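Angiopoietin-related protein 6 (Homo sapiens, PDB 6Y43) is an angiopoietin-like secreted protein whose calcium-binding fibrinogen-like globe domain probably serves as its recognition module in growth-factor and immune signalling. Local coordinates at residues Arg107-His112 with Ala201-Gly206; Gly115-Pro120 with Arg126-Gln131; Ser122-Leu127 with Arg153-Tyr158. All coordinates share one frame; numbering follows the deposited sequence.

Contact 1: Arg107-His112 with Ala201-Gly206; sequences RGARAH and AEFRGG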
loop_
_atom_site.group_PDB
_atom_site.type_symbol
_atom_site.label_atom_id
_atom_site.label_comp_id
_atom_site.label_asym_id
_atom_site.label_seq_id
_atom_site.Cartn_x
_atom_site.Cartn_y
_atom_site.Cartn_z
ATOM N N ARG A 107 -11.664 14.025 7.258
ATOM C CA ARG A 107 -10.550 14.730 6.649
ATOM C C ARG A 107 -9.703 13.735 5.864
ATOM O O ARG A 107 -9.425 12.625 6.332
ATOM C CB ARG A 107 -9.692 15.428 7.708
ATOM C CG ARG A 107 -10.149 16.825 8.085
ATOM C CD ARG A 107 -9.043 17.561 8.834
ATOM N NE ARG A 107 -9.315 18.979 9.068
ATOM C CZ ARG A 107 -9.329 19.536 10.275
ATOM N NH1 ARG A 107 -9.118 18.796 11.355
ATOM N NH2 ARG A 107 -9.544 20.839 10.414
ATOM N N GLY A 108 -9.313 14.132 4.661
ATOM C CA GLY A 108 -8.486 13.320 3.810
ATOM C C GLY A 108 -7.102 13.915 3.669
ATOM O O GLY A 108 -6.907 15.118 3.847
ATOM N N ALA A 109 -6.118 13.086 3.358
ATOM C CA ALA A 109 -4.779 13.587 3.092
ATOM C C ALA A 109 -4.064 12.634 2.146
ATOM O O ALA A 109 -4.437 11.463 2.003
ATOM C CB ALA A 109 -3.993 13.775 4.396
ATOM N N ARG A 110 -3.029 13.156 1.484
ATOM C CA ARG A 110 -2.321 12.402 0.467
ATOM C C ARG A 110 -0.819 12.586 0.585
ATOM O O ARG A 110 -0.342 13.686 0.871
ATOM C CB ARG A 110 -2.776 12.830 -0.940
ATOM C CG ARG A 110 -4.269 12.907 -1.081
ATOM C CD ARG A 110 -4.654 13.276 -2.506
ATOM N NE ARG A 110 -6.089 13.509 -2.646
ATOM C CZ ARG A 110 -6.651 14.020 -3.736
ATOM N NH1 ARG A 110 -5.894 14.345 -4.771
ATOM N NH2 ARG A 110 -7.964 14.204 -3.787
ATOM N N ALA A 111 -0.083 11.508 0.319
ATOM C CA ALA A 111 1.369 11.535 0.213
ATOM C C ALA A 111 1.758 10.956 -1.142
ATOM O O ALA A 111 1.118 10.014 -1.628
ATOM C CB ALA A 111 2.037 10.757 1.337
ATOM N N HIS A 112 2.761 11.564 -1.776
ATOM C CA HIS A 112 3.282 11.118 -3.055
ATOM C C HIS A 112 4.782 10.881 -2.945
ATOM O O HIS A 112 5.490 11.661 -2.297
ATOM C CB HIS A 112 3.054 12.155 -4.174
ATOM C CG HIS A 112 1.660 12.679 -4.266
ATOM N ND1 HIS A 112 1.142 13.588 -3.369
ATOM C CD2 HIS A 112 0.689 12.461 -5.185
ATOM C CE1 HIS A 112 -0.103 13.881 -3.714
ATOM N NE2 HIS A 112 -0.403 13.206 -4.807
ATOM N N ALA A 201 2.205 9.136 11.088
ATOM C CA ALA A 201 2.631 10.017 12.172
ATOM C C ALA A 201 2.226 11.465 11.932
ATOM O O ALA A 201 1.820 12.166 12.862
ATOM C CB ALA A 201 4.143 9.943 12.352
ATOM N N GLU A 202 2.392 11.954 10.711
ATOM C CA GLU A 202 2.165 13.360 10.436
ATOM C C GLU A 202 0.720 13.664 10.042
ATOM O O GLU A 202 0.414 14.812 9.674
ATOM C CB GLU A 202 3.137 13.831 9.345
ATOM C CG GLU A 202 3.752 15.185 9.674
ATOM C CD GLU A 202 4.661 15.716 8.585
ATOM O OE1 GLU A 202 5.639 14.981 8.236
ATOM O OE2 GLU A 202 4.375 16.868 8.111
ATOM N N PHE A 203 -0.182 12.667 10.107
ATOM C CA PHE A 203 -1.615 12.892 9.867
ATOM C C PHE A 203 -2.396 12.113 10.918
ATOM O O PHE A 203 -2.717 10.938 10.698
ATOM C CB PHE A 203 -2.037 12.491 8.467
ATOM C CG PHE A 203 -3.489 12.751 8.172
ATOM C CD1 PHE A 203 -3.987 14.047 8.131
ATOM C CD2 PHE A 203 -4.350 11.709 7.916
ATOM C CE1 PHE A 203 -5.323 14.271 7.848
ATOM C CE2 PHE A 203 -5.677 11.936 7.614
ATOM C CZ PHE A 203 -6.167 13.212 7.595
ATOM N N ARG A 204 -2.666 12.779 12.054
ATOM C CA ARG A 204 -3.413 12.349 13.233
ATOM C C ARG A 204 -2.542 11.564 14.224
ATOM O O ARG A 204 -2.956 11.374 15.373
ATOM C CB ARG A 204 -4.669 11.532 12.881
ATOM C CG ARG A 204 -5.636 12.260 11.909
ATOM C CD ARG A 204 -6.016 13.698 12.378
ATOM N NE ARG A 204 -6.395 13.702 13.783
ATOM C CZ ARG A 204 -7.592 13.393 14.254
ATOM N NH1 ARG A 204 -8.579 13.074 13.438
ATOM N NH2 ARG A 204 -7.791 13.398 15.561
ATOM N N GLY A 205 -1.353 11.127 13.839
ATOM C CA GLY A 205 -0.388 10.679 14.813
ATOM C C GLY A 205 -0.393 9.188 15.058
ATOM O O GLY A 205 -1.266 8.445 14.617
ATOM N N GLY A 206 0.610 8.763 15.832
ATOM C CA GLY A 206 0.836 7.369 16.122
ATOM C C GLY A 206 -0.159 6.738 17.078
ATOM O O GLY A 206 -0.182 5.510 17.178
#

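Contact 2: Gly115-Pro120 with Arg126-Gln131; sequences GFSLEP and RLRLGQ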
loop_
_atom_site.group_PDB
_atom_site.type_symbol
_atom_site.label_atom_id
_atom_site.label_comp_id
_atom_site.label_asym_id
_atom_site.label_seq_id
_atom_site.Cartn_x
_atom_site.Cartn_y
_atom_site.Cartn_z
ATOM N N GLY A 115 8.978 7.781 -7.292
ATOM C CA GLY A 115 9.906 6.681 -7.271
ATOM C C GLY A 115 9.457 5.719 -6.205
ATOM O O GLY A 115 9.261 6.099 -5.051
ATOM N N PHE A 116 9.302 4.461 -6.580
ATOM C CA PHE A 116 8.841 3.442 -5.642
ATOM C C PHE A 116 9.207 2.105 -6.261
ATOM O O PHE A 116 8.843 1.830 -7.407
ATOM C CB PHE A 116 7.331 3.539 -5.372
ATOM C CG PHE A 116 6.779 2.323 -4.664
ATOM C CD1 PHE A 116 7.036 2.124 -3.321
ATOM C CD2 PHE A 116 6.026 1.371 -5.334
ATOM C CE1 PHE A 116 6.554 1.004 -2.656
ATOM C CE2 PHE A 116 5.566 0.250 -4.674
ATOM C CZ PHE A 116 5.830 0.056 -3.341
ATOM N N SER A 117 9.932 1.280 -5.527
ATOM C CA SER A 117 10.208 -0.069 -5.994
ATOM C C SER A 117 10.567 -0.936 -4.803
ATOM O O SER A 117 10.845 -0.442 -3.702
ATOM C CB SER A 117 11.326 -0.098 -7.038
ATOM O OG SER A 117 12.550 0.212 -6.425
ATOM N N LEU A 118 10.594 -2.242 -5.058
ATOM C CA LEU A 118 10.999 -3.246 -4.089
ATOM C C LEU A 118 12.146 -4.067 -4.651
ATOM O O LEU A 118 12.179 -4.351 -5.850
ATOM C CB LEU A 118 9.829 -4.176 -3.740
ATOM C CG LEU A 118 8.545 -3.580 -3.161
ATOM C CD1 LEU A 118 7.556 -4.680 -2.842
ATOM C CD2 LEU A 118 8.862 -2.729 -1.927
ATOM N N GLU A 119 13.095 -4.441 -3.792
ATOM C CA GLU A 119 14.034 -5.490 -4.136
ATOM C C GLU A 119 13.296 -6.819 -4.186
ATOM O O GLU A 119 12.185 -6.940 -3.673
ATOM C CB GLU A 119 15.148 -5.578 -3.101
ATOM C CG GLU A 119 16.024 -4.361 -2.982
ATOM C CD GLU A 119 16.909 -4.177 -4.186
ATOM O OE1 GLU A 119 17.258 -5.196 -4.824
ATOM O OE2 GLU A 119 17.248 -3.013 -4.495
ATOM N N PRO A 120 13.916 -7.857 -4.733
ATOM C CA PRO A 120 13.275 -9.178 -4.770
ATOM C C PRO A 120 13.263 -9.845 -3.398
ATOM O O PRO A 120 13.801 -9.322 -2.413
ATOM C CB PRO A 120 14.120 -9.950 -5.797
ATOM C CG PRO A 120 15.452 -9.243 -5.828
ATOM C CD PRO A 120 15.178 -7.801 -5.496
ATOM N N ARG A 126 13.188 -5.144 0.246
ATOM C CA ARG A 126 13.589 -3.832 0.728
ATOM C C ARG A 126 12.895 -2.722 -0.058
ATOM O O ARG A 126 12.842 -2.750 -1.283
ATOM C CB ARG A 126 15.107 -3.681 0.597
ATOM C CG ARG A 126 15.906 -4.343 1.685
ATOM C CD ARG A 126 17.422 -4.017 1.606
ATOM N NE ARG A 126 18.053 -4.752 2.693
ATOM C CZ ARG A 126 18.328 -4.234 3.875
ATOM N NH1 ARG A 126 18.104 -2.940 4.116
ATOM N NH2 ARG A 126 18.865 -5.005 4.810
ATOM N N LEU A 127 12.416 -1.725 0.669
ATOM C CA LEU A 127 11.729 -0.585 0.082
ATOM C C LEU A 127 12.701 0.432 -0.509
ATOM O O LEU A 127 13.754 0.711 0.075
ATOM C CB LEU A 127 10.884 0.104 1.145
ATOM C CG LEU A 127 10.043 1.334 0.790
ATOM C CD1 LEU A 127 8.946 0.987 -0.222
ATOM C CD2 LEU A 127 9.471 1.887 2.074
ATOM N N ARG A 128 12.350 0.961 -1.693
ATOM C CA ARG A 128 13.024 2.126 -2.284
ATOM C C ARG A 128 11.955 3.170 -2.618
ATOM O O ARG A 128 10.942 2.813 -3.165
ATOM C CB ARG A 128 13.781 1.720 -3.548
ATOM C CG ARG A 128 15.162 1.111 -3.369
ATOM C CD ARG A 128 14.981 -0.369 -3.140
ATOM N NE ARG A 128 16.232 -1.080 -2.945
ATOM C CZ ARG A 128 16.934 -1.094 -1.813
ATOM N NH1 ARG A 128 16.501 -0.413 -0.751
ATOM N NH2 ARG A 128 18.068 -1.787 -1.734
ATOM N N LEU A 129 12.129 4.436 -2.282
ATOM C CA LEU A 129 11.085 5.464 -2.466
ATOM C C LEU A 129 11.647 6.508 -3.429
ATOM O O LEU A 129 12.872 6.456 -3.745
ATOM C CB LEU A 129 10.770 6.038 -1.104
ATOM C CG LEU A 129 9.865 5.175 -0.245
ATOM C CD1 LEU A 129 9.664 5.843 1.078
ATOM C CD2 LEU A 129 8.565 5.018 -1.075
ATOM N N GLY A 130 10.865 7.464 -3.932
ATOM C CA GLY A 130 11.572 8.647 -4.358
ATOM C C GLY A 130 11.278 9.928 -3.622
ATOM O O GLY A 130 10.810 9.919 -2.458
ATOM N N GLN A 131 11.411 11.065 -4.300
ATOM C CA GLN A 131 11.132 12.360 -3.676
ATOM C C GLN A 131 9.692 12.503 -3.202
ATOM O O GLN A 131 8.746 12.210 -3.927
ATOM C CB GLN A 131 11.478 13.495 -4.660
ATOM C CG GLN A 131 11.248 14.911 -4.174
ATOM C CD GLN A 131 11.974 15.901 -5.071
ATOM O OE1 GLN A 131 11.802 15.892 -6.296
ATOM N NE2 GLN A 131 12.821 16.736 -4.472
#

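Contact 3: Ser122-Leu127 with Arg153-Tyr158; sequences SDHYRL and RDRDSY. With CA (calcium ion), chain B.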
loop_
_atom_site.group_PDB
_atom_site.type_symbol
_atom_site.label_atom_id
_atom_site.label_comp_id
_atom_site.label_asym_id
_atom_site.label_seq_id
_atom_site.Cartn_x
_atom_site.Cartn_y
_atom_site.Cartn_z
ATOM N N SER A 122 14.896 -12.312 -2.366
ATOM C CA SER A 122 16.251 -12.635 -1.922
ATOM C C SER A 122 16.890 -11.485 -1.155
ATOM O O SER A 122 17.859 -11.698 -0.406
ATOM C CB SER A 122 17.119 -12.980 -3.144
ATOM O OG SER A 122 17.134 -11.920 -4.080
ATOM N N ASP A 123 16.379 -10.271 -1.343
ATOM C CA ASP A 123 16.824 -9.092 -0.615
ATOM C C ASP A 123 15.696 -8.539 0.245
ATOM O O ASP A 123 15.623 -7.326 0.499
ATOM C CB ASP A 123 17.366 -8.046 -1.584
ATOM C CG ASP A 123 18.576 -8.552 -2.355
ATOM O OD1 ASP A 123 18.396 -9.311 -3.331
ATOM O OD2 ASP A 123 19.710 -8.215 -1.966
ATOM N N HIS A 124 14.790 -9.432 0.661
ATOM C CA HIS A 124 13.779 -9.173 1.682
ATOM C C HIS A 124 12.829 -8.044 1.293
ATOM O O HIS A 124 12.307 -7.345 2.169
ATOM C CB HIS A 124 14.438 -8.858 3.037
ATOM C CG HIS A 124 15.303 -9.974 3.553
ATOM N ND1 HIS A 124 16.143 -9.844 4.644
ATOM C CD2 HIS A 124 15.446 -11.248 3.118
ATOM C CE1 HIS A 124 16.766 -10.993 4.849
ATOM N NE2 HIS A 124 16.345 -11.863 3.952
ATOM N N TYR A 125 12.625 -7.849 -0.012
ATOM C CA TYR A 125 11.669 -6.869 -0.515
ATOM C C TYR A 125 11.911 -5.490 0.101
ATOM O O TYR A 125 10.979 -4.731 0.380
ATOM C CB TYR A 125 10.241 -7.343 -0.266
ATOM C CG TYR A 125 9.830 -8.578 -1.066
ATOM C CD1 TYR A 125 9.678 -8.524 -2.442
ATOM C CD2 TYR A 125 9.591 -9.778 -0.426
ATOM C CE1 TYR A 125 9.293 -9.640 -3.170
ATOM C CE2 TYR A 125 9.194 -10.911 -1.135
ATOM C CZ TYR A 125 9.033 -10.824 -2.505
ATOM O OH TYR A 125 8.663 -11.941 -3.230
ATOM N N ARG A 126 13.188 -5.144 0.246
ATOM C CA ARG A 126 13.589 -3.832 0.728
ATOM C C ARG A 126 12.895 -2.722 -0.058
ATOM O O ARG A 126 12.842 -2.750 -1.283
ATOM C CB ARG A 126 15.107 -3.681 0.597
ATOM C CG ARG A 126 15.906 -4.343 1.685
ATOM C CD ARG A 126 17.422 -4.017 1.606
ATOM N NE ARG A 126 18.053 -4.752 2.693
ATOM C CZ ARG A 126 18.328 -4.234 3.875
ATOM N NH1 ARG A 126 18.104 -2.940 4.116
ATOM N NH2 ARG A 126 18.865 -5.005 4.810
ATOM N N LEU A 127 12.416 -1.725 0.669
ATOM C CA LEU A 127 11.729 -0.585 0.082
ATOM C C LEU A 127 12.701 0.432 -0.509
ATOM O O LEU A 127 13.754 0.711 0.075
ATOM C CB LEU A 127 10.884 0.104 1.145
ATOM C CG LEU A 127 10.043 1.334 0.790
ATOM C CD1 LEU A 127 8.946 0.987 -0.222
ATOM C CD2 LEU A 127 9.471 1.887 2.074
ATOM N N ARG A 153 9.711 -13.049 11.047
ATOM C CA ARG A 153 10.855 -12.591 10.266
ATOM C C ARG A 153 11.154 -11.173 10.737
ATOM O O ARG A 153 10.835 -10.183 10.066
ATOM C CB ARG A 153 10.582 -12.655 8.803
ATOM C CG ARG A 153 10.810 -14.057 8.209
ATOM C CD ARG A 153 10.082 -14.088 6.928
ATOM N NE ARG A 153 10.220 -15.277 6.089
ATOM C CZ ARG A 153 9.584 -16.423 6.292
ATOM N NH1 ARG A 153 8.842 -16.615 7.379
ATOM N NH2 ARG A 153 9.715 -17.397 5.407
ATOM N N ASP A 154 11.777 -11.086 11.907
ATOM C CA ASP A 154 12.162 -9.808 12.506
ATOM C C ASP A 154 13.448 -9.338 11.844
ATOM O O ASP A 154 14.541 -9.803 12.168
ATOM C CB ASP A 154 12.324 -9.952 14.016
ATOM C CG ASP A 154 12.771 -8.660 14.706
ATOM O OD1 ASP A 154 13.126 -7.685 14.003
ATOM O OD2 ASP A 154 12.783 -8.653 15.951
ATOM N N ARG A 155 13.312 -8.406 10.908
ATOM C CA ARG A 155 14.424 -7.806 10.191
ATOM C C ARG A 155 14.554 -6.325 10.501
ATOM O O ARG A 155 15.256 -5.602 9.793
ATOM C CB ARG A 155 14.230 -7.996 8.695
ATOM C CG ARG A 155 14.159 -9.428 8.349
ATOM C CD ARG A 155 13.494 -9.671 7.028
ATOM N NE ARG A 155 13.782 -11.042 6.631
ATOM C CZ ARG A 155 13.087 -11.722 5.740
ATOM N NH1 ARG A 155 12.042 -11.156 5.140
ATOM N NH2 ARG A 155 13.449 -12.964 5.453
ATOM N N ASP A 156 13.842 -5.858 11.513
ATOM C CA ASP A 156 13.757 -4.432 11.747
ATOM C C ASP A 156 14.998 -3.953 12.506
ATOM O O ASP A 156 15.959 -4.692 12.765
ATOM C CB ASP A 156 12.454 -4.100 12.472
ATOM C CG ASP A 156 12.361 -4.713 13.863
ATOM O OD1 ASP A 156 13.367 -4.699 14.620
ATOM O OD2 ASP A 156 11.255 -5.160 14.235
ATOM N N SER A 157 14.980 -2.673 12.844
ATOM C CA SER A 157 16.097 -2.033 13.531
ATOM C C SER A 157 15.788 -1.761 14.995
ATOM O O SER A 157 16.431 -0.918 15.619
ATOM C CB SER A 157 16.469 -0.744 12.802
ATOM O OG SER A 157 16.965 -1.046 11.503
ATOM N N TYR A 158 14.828 -2.494 15.551
ATOM C CA TYR A 158 14.362 -2.363 16.917
ATOM C C TYR A 158 14.877 -3.513 17.776
ATOM O O TYR A 158 15.090 -4.621 17.309
ATOM C CB TYR A 158 12.836 -2.338 16.948
ATOM C CG TYR A 158 12.220 -2.115 18.305
ATOM C CD1 TYR A 158 12.648 -1.086 19.132
ATOM C CD2 TYR A 158 11.192 -2.936 18.744
ATOM C CE1 TYR A 158 12.063 -0.880 20.376
ATOM C CE2 TYR A 158 10.587 -2.731 19.963
ATOM C CZ TYR A 158 11.044 -1.711 20.791
ATOM O OH TYR A 158 10.443 -1.533 22.012
HETATM CA CA CA B . 13.943 -6.417 16.031
HETATM O O HOH W 1 16.032 -6.333 14.845
HETATM O O HOH W 2 15.182 -7.773 17.633
#

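Contact 1: Arg107-His112 with Ala201-Gly206
Ala109 and Phe203 bring the two backbones nearest, yet their CA atoms stay 7.5 Å apart and no hydrogen bond crosses, so the contact is made by the Phe203 side chain reaching from an irregular loop to the start of strand 108-118. Phe203 supplies about half of the meeting surface. Its CG stands anti to the backbone N (chi1 -178°), which carries the ring out from the loop toward the strand. The CB of Ala109 sits over one face: it lies 3.7 Å from the centroid of the Phe203 ring and only 9° off the ring normal, a well-centred CH-pi contact. All six carbons of the Phe203 ring lie 3.7 to 4.1 Å from Ala109 CB. The other face is covered from within the loop by the CG of Arg204, so the ring is sandwiched between a methyl and a methylene. In the fibrinogen-like globe, this loop belongs to the long, strand-poor part of the chain that leads from helix 162-166 back to the central strand 212-219, and here it leans on the start of strand 108-118. Arg107 meets the ring differently, with its carbonyl O in the ring plane, 3.5 Å from Phe203 CZ, where the polarised C-H edge can face the oxygen. Arg107 CB is 4.2 Å from Phe203 CZ, a looser touch. Leu101 of strand 95-102 also packs on Phe203, and Asp103 takes a salt bridge from Arg204 and a hydrogen bond from the backbone N of Arg107, tying both segments to one carboxylate.

Contact 2: Gly115-Pro120 with Arg126-Gln131
Phe116 faces Leu129, and Leu118 faces Leu127, as non-hydrogen-bonded pairs of an antiparallel hairpin whose strand axes run 4.1 Å apart at 174°. Between them Ser117 and Arg128 form the hydrogen-bonded pair, with Ser117 N to Arg128 O at 3.0 Å and Arg128 N to Ser117 O at 2.9 Å. On the leucine-rich face, the CD1 methyl of Leu127 is the main bump: it fits the hollow between Phe116 and Leu118, meeting Phe116 CE1 at 3.4 Å and Leu118 CD2 at 4.1 Å. Leu127 crosses the phenylalanine side chain at about a right angle, while Leu129 brings its CD2 up to the ring edge, 4.0 Å from Phe116 CD1. The other face is polar. Arg128 bends at chi2 (86°), which folds its guanidinium back over the CB of Arg126 and turns the NE edge to Glu119. There OE2 of Glu119 receives NE of Arg128 at 2.7 Å through its anti lone pair and NH2 of Arg128 more weakly, the carboxylate standing 80° from the guanidinium plane. A leucine in place of Arg128 would probably leave the Glu119 carboxylate without its charged mate and freer to turn. At the far end Gly115 CA and Gly130 CA come to 3.9 Å, and the backbone angles of Gly115 are ones at which a CB would be jammed against the preceding carbonyl. The apolar face turns to helix 83-90, where Val86 meets Phe116 and Leu118, and to Leu97 of strand 95-102, while Trp171 from a loop packs on Leu118 and Leu127.

Contact 3: Ser122-Leu127 with Arg153-Tyr158
His124 and Arg155 meet as two flat groups laid one on the other, the guanidinium on the imidazole with centres 3.5 Å apart and planes at 11°. Arg155 is the side chain to follow. From CB, with CG anti to the carbonyl carbon (chi1 -60°), the chain runs extended to NE and arrives across the histidine. CB and CG form the stem; contact begins at Arg155 CD, 3.6 Å from His124 ND1. Arg155 NE comes next, 3.3 Å from His124 ND1 above the ring face and offset toward its rim, a stacking distance whose angle is too poor for a hydrogen bond. CZ then lies over the CG–CD2 side of the ring, and NH2 of Arg155 reaches above His124 NE2 at 3.4 Å, again without a bond. NH1 passes nearest His124 CG and gives its hydrogen bond to the carbonyl O of Phe148. The other guanidinium face carries the CB of Arg153. This stack sits beside the calcium loop of the fibrinogen-like domain, where the residues flanking Arg155 bind the ion. Both carboxylate oxygens of Asp154 hold the calcium, OD1 at 2.5 Å, while Asp156 gives OD1 alone at 2.3 Å. The carbonyl O of Tyr158, that of Gly160 and two waters complete a seven-atom shell. Two successive Asx turns shape the loop: Asp154 OD1 accepts from Asp156 N, met nearly along the C-O bond, and Asp156 OD1 accepts from Tyr158 N at 2.8 Å from above its carboxylate plane. Each of these oxygens thus serves metal and backbone together, while Asp156 OD2 takes the N-H of Cys162.

Contact 2 is the sheet-building member: backbone bonds, a leucine-rich face turned inward and a salt bridge on the opposite face. Contacts 1 and 2 are partly buried, contact 3 a surface contact. Contacts 1 and 3 lack cross-segment hydrogen bonds and rest on flat groups, one an aromatic ring under a methyl where a loop meets the start of strand 108-118, the other a cationic stack beside the metal. Contacts 1 and 2 both use that strand, yet their centres lie about 20 Å apart. Contact 2 runs directly into contact 3, sharing Arg126 and Leu127, so the hairpin turn carries the histidine toward the calcium loop. Along the chain, contacts 2 and 3 are nested inside the loop that contact 1 closes.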